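Local coordinates for protein leucine-rich Immune Molecule 1 (PDB 3OJA) that probably acts in mosquito complement-like immune defence as a leucine-rich-repeat protein that joins a second such protein through its coiled-coil region, at residues L153-T158 against Q335-E340; L193-L198 against V216-L221. All coordinates share one frame; numbering follows the deposited sequence.

Contact 1: L153-T158 against Q335-E340; sequences LNEIDT and QARQRE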
ATOM      1  N   LEU A 153       8.156  37.219   2.986  1.00 23.68           N
ATOM      2  CA  LEU A 153       8.344  36.444   4.226  1.00 37.69           C
ATOM      3  C   LEU A 153       7.034  36.150   4.956  1.00 34.01           C
ATOM      4  O   LEU A 153       6.982  36.151   6.169  1.00 26.16           O
ATOM      5  CB  LEU A 153       9.324  37.125   5.192  1.00 23.93           C
ATOM      6  CG  LEU A 153      10.751  36.982   4.691  1.00 29.71           C
ATOM      7  CD1 LEU A 153      11.679  37.891   5.392  1.00 42.23           C
ATOM      8  CD2 LEU A 153      11.150  35.602   4.912  1.00 34.13           C
ATOM      9  N   ASN A 154       5.979  35.875   4.214  1.00 25.15           N
ATOM     10  CA  ASN A 154       4.800  35.382   4.869  1.00 30.99           C
ATOM     11  C   ASN A 154       4.643  33.882   4.658  1.00 39.53           C
ATOM     12  O   ASN A 154       5.641  33.218   4.539  1.00 32.41           O
ATOM     13  CB  ASN A 154       3.590  36.175   4.416  1.00 43.35           C
ATOM     14  CG  ASN A 154       3.421  37.416   5.219  1.00 27.22           C
ATOM     15  OD1 ASN A 154       2.545  37.510   6.039  1.00 31.10           O
ATOM     16  ND2 ASN A 154       4.306  38.343   5.029  1.00 32.59           N
ATOM     17  N   GLU A 155       3.420  33.350   4.649  1.00 28.84           N
ATOM     18  CA  GLU A 155       3.232  31.910   4.531  1.00 32.17           C
ATOM     19  C   GLU A 155       2.139  31.556   3.515  1.00 43.35           C
ATOM     20  O   GLU A 155       1.341  30.643   3.712  1.00 36.78           O
ATOM     21  CB  GLU A 155       2.994  31.283   5.912  1.00 35.66           C
ATOM     22  CG  GLU A 155       4.302  30.735   6.454  1.00 39.07           C
ATOM     23  CD  GLU A 155       4.356  30.551   7.944  1.00 43.06           C
ATOM     24  OE1 GLU A 155       3.388  29.995   8.513  1.00 45.69           O
ATOM     25  OE2 GLU A 155       5.396  30.922   8.554  1.00 44.63           O
ATOM     26  N   ILE A 156       2.141  32.278   2.397  1.00 32.12           N
ATOM     27  CA  ILE A 156       1.147  32.095   1.366  1.00 30.54           C
ATOM     28  C   ILE A 156       1.511  30.930   0.448  1.00 30.39           C
ATOM     29  O   ILE A 156       2.688  30.745   0.124  1.00 27.33           O
ATOM     30  CB  ILE A 156       1.087  33.356   0.539  1.00 34.84           C
ATOM     31  CG1 ILE A 156       0.635  34.515   1.387  1.00 32.76           C
ATOM     32  CG2 ILE A 156       0.110  33.209  -0.592  1.00 36.97           C
ATOM     33  CD1 ILE A 156       1.154  35.857   0.858  1.00 41.27           C
ATOM     34  N   ASP A 157       0.490  30.167   0.043  1.00 30.34           N
ATOM     35  CA  ASP A 157       0.621  29.020  -0.870  1.00 38.81           C
ATOM     36  C   ASP A 157       0.312  29.382  -2.268  1.00 31.41           C
ATOM     37  O   ASP A 157       1.003  28.975  -3.162  1.00 35.74           O
ATOM     38  CB  ASP A 157      -0.450  27.984  -0.637  1.00 33.17           C
ATOM     39  CG  ASP A 157      -0.425  27.477   0.683  1.00 44.24           C
ATOM     40  OD1 ASP A 157       0.713  27.263   1.149  1.00 47.98           O
ATOM     41  OD2 ASP A 157      -1.529  27.352   1.261  1.00 56.69           O
ATOM     42  N   THR A 158      -0.804  30.071  -2.448  1.00 29.04           N
ATOM     43  CA  THR A 158      -1.312  30.335  -3.765  1.00 30.49           C
ATOM     44  C   THR A 158      -1.842  31.749  -3.885  1.00 29.99           C
ATOM     45  O   THR A 158      -2.620  32.183  -3.072  1.00 46.59           O
ATOM     46  CB  THR A 158      -2.445  29.357  -4.083  1.00 32.30           C
ATOM     47  OG1 THR A 158      -3.558  29.637  -3.218  1.00 38.39           O
ATOM     48  CG2 THR A 158      -1.985  27.920  -3.860  1.00 18.91           C
ATOM     49  N   GLN A 335      17.654  27.726   5.565  1.00 76.35           N
ATOM     50  CA  GLN A 335      18.621  28.626   6.139  1.00 71.05           C
ATOM     51  C   GLN A 335      18.465  29.892   5.336  1.00 66.77           C
ATOM     52  O   GLN A 335      18.491  30.989   5.898  1.00 69.35           O
ATOM     53  CB  GLN A 335      20.052  28.085   6.020  1.00 73.17           C
ATOM     54  CG  GLN A 335      20.450  27.058   7.064  1.00 64.36           C
ATOM     55  CD  GLN A 335      21.546  26.099   6.553  1.00 93.50           C
ATOM     56  OE1 GLN A 335      22.256  26.390   5.576  1.00 87.87           O
ATOM     57  NE2 GLN A 335      21.668  24.939   7.209  1.00 88.70           N
ATOM     58  N   ALA A 336      18.289  29.750   4.023  1.00 63.15           N
ATOM     59  CA  ALA A 336      18.106  30.939   3.188  1.00 74.90           C
ATOM     60  C   ALA A 336      16.970  31.773   3.766  1.00 69.98           C
ATOM     61  O   ALA A 336      17.086  32.997   3.855  1.00 62.60           O
ATOM     62  CB  ALA A 336      17.826  30.584   1.755  1.00 50.36           C
ATOM     63  N   ARG A 337      15.893  31.119   4.193  1.00 45.85           N
ATOM     64  CA  ARG A 337      14.768  31.855   4.748  1.00 58.41           C
ATOM     65  C   ARG A 337      15.110  32.537   6.089  1.00 57.53           C
ATOM     66  O   ARG A 337      14.815  33.716   6.285  1.00 48.97           O
ATOM     67  CB  ARG A 337      13.565  30.939   4.919  1.00 47.14           C
ATOM     68  CG  ARG A 337      12.262  31.680   5.001  1.00 45.40           C
ATOM     69  CD  ARG A 337      11.197  30.786   5.521  1.00 33.73           C
ATOM     70  NE  ARG A 337      10.087  31.489   6.146  1.00 38.73           N
ATOM     71  CZ  ARG A 337       9.082  32.054   5.479  1.00 32.99           C
ATOM     72  NH1 ARG A 337       9.056  32.046   4.164  1.00 29.56           N
ATOM     73  NH2 ARG A 337       8.099  32.627   6.135  1.00 26.86           N
ATOM     74  N   GLN A 338      15.732  31.799   7.001  1.00 55.37           N
ATOM     75  CA  GLN A 338      16.065  32.341   8.313  1.00 50.92           C
ATOM     76  C   GLN A 338      17.144  33.394   8.239  1.00 55.97           C
ATOM     77  O   GLN A 338      17.259  34.207   9.131  1.00 57.12           O
ATOM     78  CB  GLN A 338      16.526  31.250   9.260  1.00 40.67           C
ATOM     79  CG  GLN A 338      16.522  31.686  10.702  1.00 57.80           C
ATOM     80  CD  GLN A 338      15.161  31.522  11.372  1.00 76.91           C
ATOM     81  OE1 GLN A 338      14.663  30.393  11.582  1.00 68.45           O
ATOM     82  NE2 GLN A 338      14.554  32.653  11.733  1.00 75.86           N
ATOM     83  N   ARG A 339      17.952  33.387   7.193  1.00 50.96           N
ATOM     84  CA  ARG A 339      18.892  34.477   7.038  1.00 57.65           C
ATOM     85  C   ARG A 339      18.123  35.711   6.608  1.00 55.74           C
ATOM     86  O   ARG A 339      18.530  36.812   6.931  1.00 58.03           O
ATOM     87  CB  ARG A 339      20.019  34.173   6.036  1.00 48.92           C
ATOM     88  CG  ARG A 339      21.120  33.352   6.631  1.00 55.98           C
ATOM     89  CD  ARG A 339      22.252  33.065   5.645  1.00 74.86           C
ATOM     90  NE  ARG A 339      22.582  31.626   5.641  1.00 77.42           N
ATOM     91  CZ  ARG A 339      22.302  30.787   4.632  1.00 82.30           C
ATOM     92  NH1 ARG A 339      21.716  31.230   3.507  1.00 61.23           N
ATOM     93  NH2 ARG A 339      22.617  29.496   4.738  1.00 75.94           N
ATOM     94  N   GLU A 340      17.025  35.546   5.873  1.00 50.14           N
ATOM     95  CA  GLU A 340      16.306  36.715   5.390  1.00 45.86           C
ATOM     96  C   GLU A 340      15.531  37.288   6.530  1.00 47.88           C
ATOM     97  O   GLU A 340      15.441  38.481   6.645  1.00 52.98           O
ATOM     98  CB  GLU A 340      15.371  36.405   4.221  1.00 54.32           C
ATOM     99  CG  GLU A 340      16.057  36.406   2.851  1.00 60.79           C
ATOM    100  CD  GLU A 340      16.382  37.801   2.317  1.00 68.01           C
ATOM    101  OE1 GLU A 340      15.571  38.749   2.505  1.00 61.51           O
ATOM    102  OE2 GLU A 340      17.460  37.936   1.684  1.00 68.43           O
TER

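Contact 2: L193-L198 against V216-L221; sequences LKTLDL and VTWISL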
ATOM      1  N   LEU A 193       0.979  48.599 -12.359  1.00 21.56           N
ATOM      2  CA  LEU A 193       1.995  47.775 -11.700  1.00 24.91           C
ATOM      3  C   LEU A 193       3.395  47.979 -12.251  1.00 27.55           C
ATOM      4  O   LEU A 193       3.647  47.700 -13.404  1.00 32.92           O
ATOM      5  CB  LEU A 193       1.647  46.271 -11.749  1.00 31.53           C
ATOM      6  CG  LEU A 193       2.399  45.345 -10.759  1.00 21.53           C
ATOM      7  CD1 LEU A 193       1.742  45.314  -9.430  1.00 32.10           C
ATOM      8  CD2 LEU A 193       2.403  44.003 -11.235  1.00 24.15           C
ATOM      9  N   LYS A 194       4.308  48.455 -11.404  1.00 32.80           N
ATOM     10  CA  LYS A 194       5.686  48.734 -11.805  1.00 26.86           C
ATOM     11  C   LYS A 194       6.559  47.567 -11.471  1.00 32.32           C
ATOM     12  O   LYS A 194       7.425  47.239 -12.277  1.00 35.88           O
ATOM     13  CB  LYS A 194       6.289  49.997 -11.120  1.00 33.89           C
ATOM     14  CG  LYS A 194       5.568  51.325 -11.418  1.00 38.12           C
ATOM     15  CD  LYS A 194       6.361  52.578 -11.015  1.00 36.65           C
ATOM     16  CE  LYS A 194       5.462  53.696 -10.444  1.00 39.43           C
ATOM     17  NZ  LYS A 194       4.255  53.972 -11.349  1.00 53.75           N
ATOM     18  N   THR A 195       6.397  46.979 -10.276  1.00 24.85           N
ATOM     19  CA  THR A 195       7.173  45.778  -9.924  1.00 28.31           C
ATOM     20  C   THR A 195       6.417  44.625  -9.209  1.00 32.22           C
ATOM     21  O   THR A 195       5.513  44.861  -8.431  1.00 32.88           O
ATOM     22  CB  THR A 195       8.338  46.076  -9.006  1.00 31.40           C
ATOM     23  OG1 THR A 195       7.826  46.135  -7.692  1.00 31.88           O
ATOM     24  CG2 THR A 195       9.069  47.321  -9.374  1.00 21.74           C
ATOM     25  N   LEU A 196       6.831  43.386  -9.503  1.00 31.45           N
ATOM     26  CA  LEU A 196       6.217  42.142  -8.985  1.00 35.02           C
ATOM     27  C   LEU A 196       7.389  41.264  -8.560  1.00 33.42           C
ATOM     28  O   LEU A 196       8.303  41.026  -9.339  1.00 38.86           O
ATOM     29  CB  LEU A 196       5.416  41.428 -10.092  1.00 20.98           C
ATOM     30  CG  LEU A 196       4.888  40.006  -9.823  1.00 28.00           C
ATOM     31  CD1 LEU A 196       3.950  39.868  -8.601  1.00 21.64           C
ATOM     32  CD2 LEU A 196       4.174  39.447 -11.086  1.00 24.95           C
ATOM     33  N   ASP A 197       7.437  40.822  -7.328  1.00 27.41           N
ATOM     34  CA  ASP A 197       8.599  40.043  -6.910  1.00 31.40           C
ATOM     35  C   ASP A 197       8.123  38.676  -6.414  1.00 35.37           C
ATOM     36  O   ASP A 197       7.513  38.600  -5.349  1.00 39.30           O
ATOM     37  CB  ASP A 197       9.398  40.744  -5.825  1.00 13.27           C
ATOM     38  CG  ASP A 197      10.649  39.998  -5.497  1.00 36.16           C
ATOM     39  OD1 ASP A 197      10.690  38.834  -5.911  1.00 31.19           O
ATOM     40  OD2 ASP A 197      11.602  40.524  -4.878  1.00 24.46           O
ATOM     41  N   LEU A 198       8.346  37.607  -7.179  1.00 29.38           N
ATOM     42  CA  LEU A 198       7.962  36.289  -6.703  1.00 25.12           C
ATOM     43  C   LEU A 198       9.211  35.503  -6.368  1.00 22.23           C
ATOM     44  O   LEU A 198       9.159  34.353  -6.145  1.00 25.63           O
ATOM     45  CB  LEU A 198       7.079  35.572  -7.700  1.00 15.35           C
ATOM     46  CG  LEU A 198       5.660  36.024  -7.444  1.00 31.28           C
ATOM     47  CD1 LEU A 198       4.649  35.740  -8.589  1.00 18.72           C
ATOM     48  CD2 LEU A 198       5.236  35.373  -6.201  1.00 26.70           C
ATOM     49  N   VAL A 216       4.907  45.487 -16.191  1.00 28.62           N
ATOM     50  CA  VAL A 216       5.932  45.811 -15.221  1.00 24.88           C
ATOM     51  C   VAL A 216       7.256  46.201 -15.851  1.00 32.37           C
ATOM     52  O   VAL A 216       7.541  45.886 -16.988  1.00 35.03           O
ATOM     53  CB  VAL A 216       6.135  44.699 -14.169  1.00 34.08           C
ATOM     54  CG1 VAL A 216       4.830  44.460 -13.434  1.00 29.67           C
ATOM     55  CG2 VAL A 216       6.696  43.381 -14.787  1.00 26.29           C
ATOM     56  N   THR A 217       8.019  46.949 -15.077  1.00 32.30           N
ATOM     57  CA  THR A 217       9.365  47.331 -15.397  1.00 30.92           C
ATOM     58  C   THR A 217      10.247  46.234 -14.895  1.00 35.86           C
ATOM     59  O   THR A 217      11.228  45.870 -15.523  1.00 33.05           O
ATOM     60  CB  THR A 217       9.725  48.614 -14.604  1.00 31.72           C
ATOM     61  OG1 THR A 217       8.880  49.673 -15.037  1.00 44.89           O
ATOM     62  CG2 THR A 217      11.207  49.012 -14.771  1.00 23.79           C
ATOM     63  N   TRP A 218       9.885  45.730 -13.711  1.00 36.79           N
ATOM     64  CA  TRP A 218      10.729  44.831 -12.942  1.00 39.89           C
ATOM     65  C   TRP A 218       9.917  43.610 -12.446  1.00 34.68           C
ATOM     66  O   TRP A 218       8.812  43.747 -11.919  1.00 40.66           O
ATOM     67  CB  TRP A 218      11.321  45.632 -11.807  1.00 21.81           C
ATOM     68  CG  TRP A 218      12.399  45.029 -10.985  1.00 27.95           C
ATOM     69  CD1 TRP A 218      13.704  45.460 -10.875  1.00 16.17           C
ATOM     70  CD2 TRP A 218      12.253  43.965 -10.045  1.00 28.81           C
ATOM     71  NE1 TRP A 218      14.382  44.701  -9.947  1.00 17.56           N
ATOM     72  CE2 TRP A 218      13.515  43.789  -9.405  1.00 26.38           C
ATOM     73  CE3 TRP A 218      11.186  43.153  -9.666  1.00 25.99           C
ATOM     74  CZ2 TRP A 218      13.730  42.801  -8.426  1.00 28.15           C
ATOM     75  CZ3 TRP A 218      11.413  42.169  -8.655  1.00 34.24           C
ATOM     76  CH2 TRP A 218      12.665  42.011  -8.065  1.00 17.62           C
ATOM     77  N   ILE A 219      10.468  42.415 -12.662  1.00 39.81           N
ATOM     78  CA  ILE A 219       9.825  41.141 -12.276  1.00 31.88           C
ATOM     79  C   ILE A 219      10.880  40.129 -11.953  1.00 24.92           C
ATOM     80  O   ILE A 219      11.860  39.973 -12.673  1.00 27.70           O
ATOM     81  CB  ILE A 219       8.987  40.536 -13.392  1.00 15.01           C
ATOM     82  CG1 ILE A 219       8.338  39.287 -12.899  1.00 21.23           C
ATOM     83  CG2 ILE A 219       9.825  40.211 -14.596  1.00 23.67           C
ATOM     84  CD1 ILE A 219       7.008  39.004 -13.620  1.00 22.87           C
ATOM     85  N   SER A 220      10.684  39.448 -10.848  1.00 25.77           N
ATOM     86  CA  SER A 220      11.524  38.320 -10.530  1.00 26.71           C
ATOM     87  C   SER A 220      10.722  37.024 -10.263  1.00 30.49           C
ATOM     88  O   SER A 220       9.732  37.013  -9.526  1.00 25.55           O
ATOM     89  CB  SER A 220      12.395  38.671  -9.351  1.00 24.69           C
ATOM     90  OG  SER A 220      13.196  37.570  -9.074  1.00 30.64           O
ATOM     91  N   LEU A 221      11.136  35.934 -10.895  1.00 32.24           N
ATOM     92  CA  LEU A 221      10.755  34.589 -10.444  1.00 29.09           C
ATOM     93  C   LEU A 221      12.021  33.827 -10.069  1.00 26.97           C
ATOM     94  O   LEU A 221      12.099  32.619 -10.169  1.00 28.41           O
ATOM     95  CB  LEU A 221       9.952  33.860 -11.494  1.00 14.33           C
ATOM     96  CG  LEU A 221       8.517  34.356 -11.385  1.00 28.35           C
ATOM     97  CD1 LEU A 221       8.270  35.424 -12.362  1.00 37.75           C
ATOM     98  CD2 LEU A 221       7.484  33.283 -11.639  1.00 38.71           C
TER

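Contact 1: L153-T158 against Q335-E340
Arg337 reaches from helix 326-347 to the loop 153-158, where Leu153 and Asn154 receive its guanidinium group in different ways. Leu153 CD2 sits over the centre of one guanidinium face, 4.1 Å from its plane. At the edge, Arg337 NH2 gives a fairly straight hydrogen bond to Asn154 O (3.0 Å, 159° at the hydrogen); the oxygen lies near the guanidinium plane, although the donor stands above the carbonyl plane. An extended chain, with CG opposite the backbone N (chi1 -159°), carries the guanidinium this far from the helix. The Arg337 and Leu153 side chains run alongside each other, head to tail, with CD2 also against Arg337 CG, and the second leucine branch, CD1, rests 4.1 Å from Glu340 CB and 4.0 Å from Glu340 O. Leu153, buried and touching both helix residues, is the more enclosed part of the contact. The Glu155 side is looser and partly exposed: OE2 stands 4.0 Å from Arg337 NH2, well out of the guanidinium plane, so charge attraction probably acts there without a directed N-H. Lys131 adds a long, weak ion pair to Glu155 OE2, and Glu155 O bonds a basic side chain of the partner protein's chain. The Asn154 amide is bonded within the repeats: OD1 accepts from Ile132 N, and ND2 donates to Leu127 O and Lys152 O, as in the consensus asparagine of a leucine-rich repeat. Leu153 also packs on Ile341 and Leu344, so the loop between strands 146-150 and 158-160 faces helix 326-347 of the dimerization region, which packs against the repeats here.

Contact 2: L193-L198 against V216-L221
Lys194 O accepts two backbone N-H groups at once, from Thr217 N at 2.9 Å and Trp218 N at 3.2 Å, and so ties together the starts of two adjacent strands of the leucine-rich-repeat solenoid. From there strands 195-197 and 218-220 run parallel, 9° apart in direction, with Thr195 beside Trp218, Leu196 beside Ile219 and Asp197 beside Ser220. The bonds alternate in direction: Leu196 N donates to Trp218 O, Leu196 O accepts from Ser220 N, and Leu198 N closes the series on Ser220 O at 2.8 Å. Leu196 and Ile219 turn inward, side by side, their CD2 and CD1 methyls 3.8 Å apart; Leu198 CB lies 4.1 Å from Leu221 CG farther along. These leucines and isoleucine occupy the repeat positions that fill the solenoid core. On the other face, Thr195, Asp197, Trp218 and Ser220 form part of the concave surface. Asp197 OD1 is held by Ser199 N, while His241 of the next strand stacks on the Trp218 ring. With CG anti to the backbone N (chi1 -170°), that indole extends alongside strand 195-197, edge toward its backbone. Its CB meets Thr195 CG2 at 3.7 Å, Leu196 O approaches the ring at its edge, and Trp218 CH2 lies 3.7 Å from Asp197 OD2, the carboxylate turned 59° from the indole plane.

Overall arrangement
Contact 2 is nested in the chain loop closed by contact 1; their centres are 18 Å apart, and their nearest atoms, about 8 Å apart, do not touch. They share no strand or helix. Contact 2 is internal to the solenoid, stitching consecutive repeats through regular main-chain bonds, with apolar side chains on its core face and polar or aromatic ones on the other. Contact 1 joins a repeat loop to a distant helix of the dimerization region, and is centred on one arginine and one leucine with a single hydrogen bond between its segments. Seven of twelve touching residues are buried in contact 2, two of five in contact 1, which adjoins the partner protein.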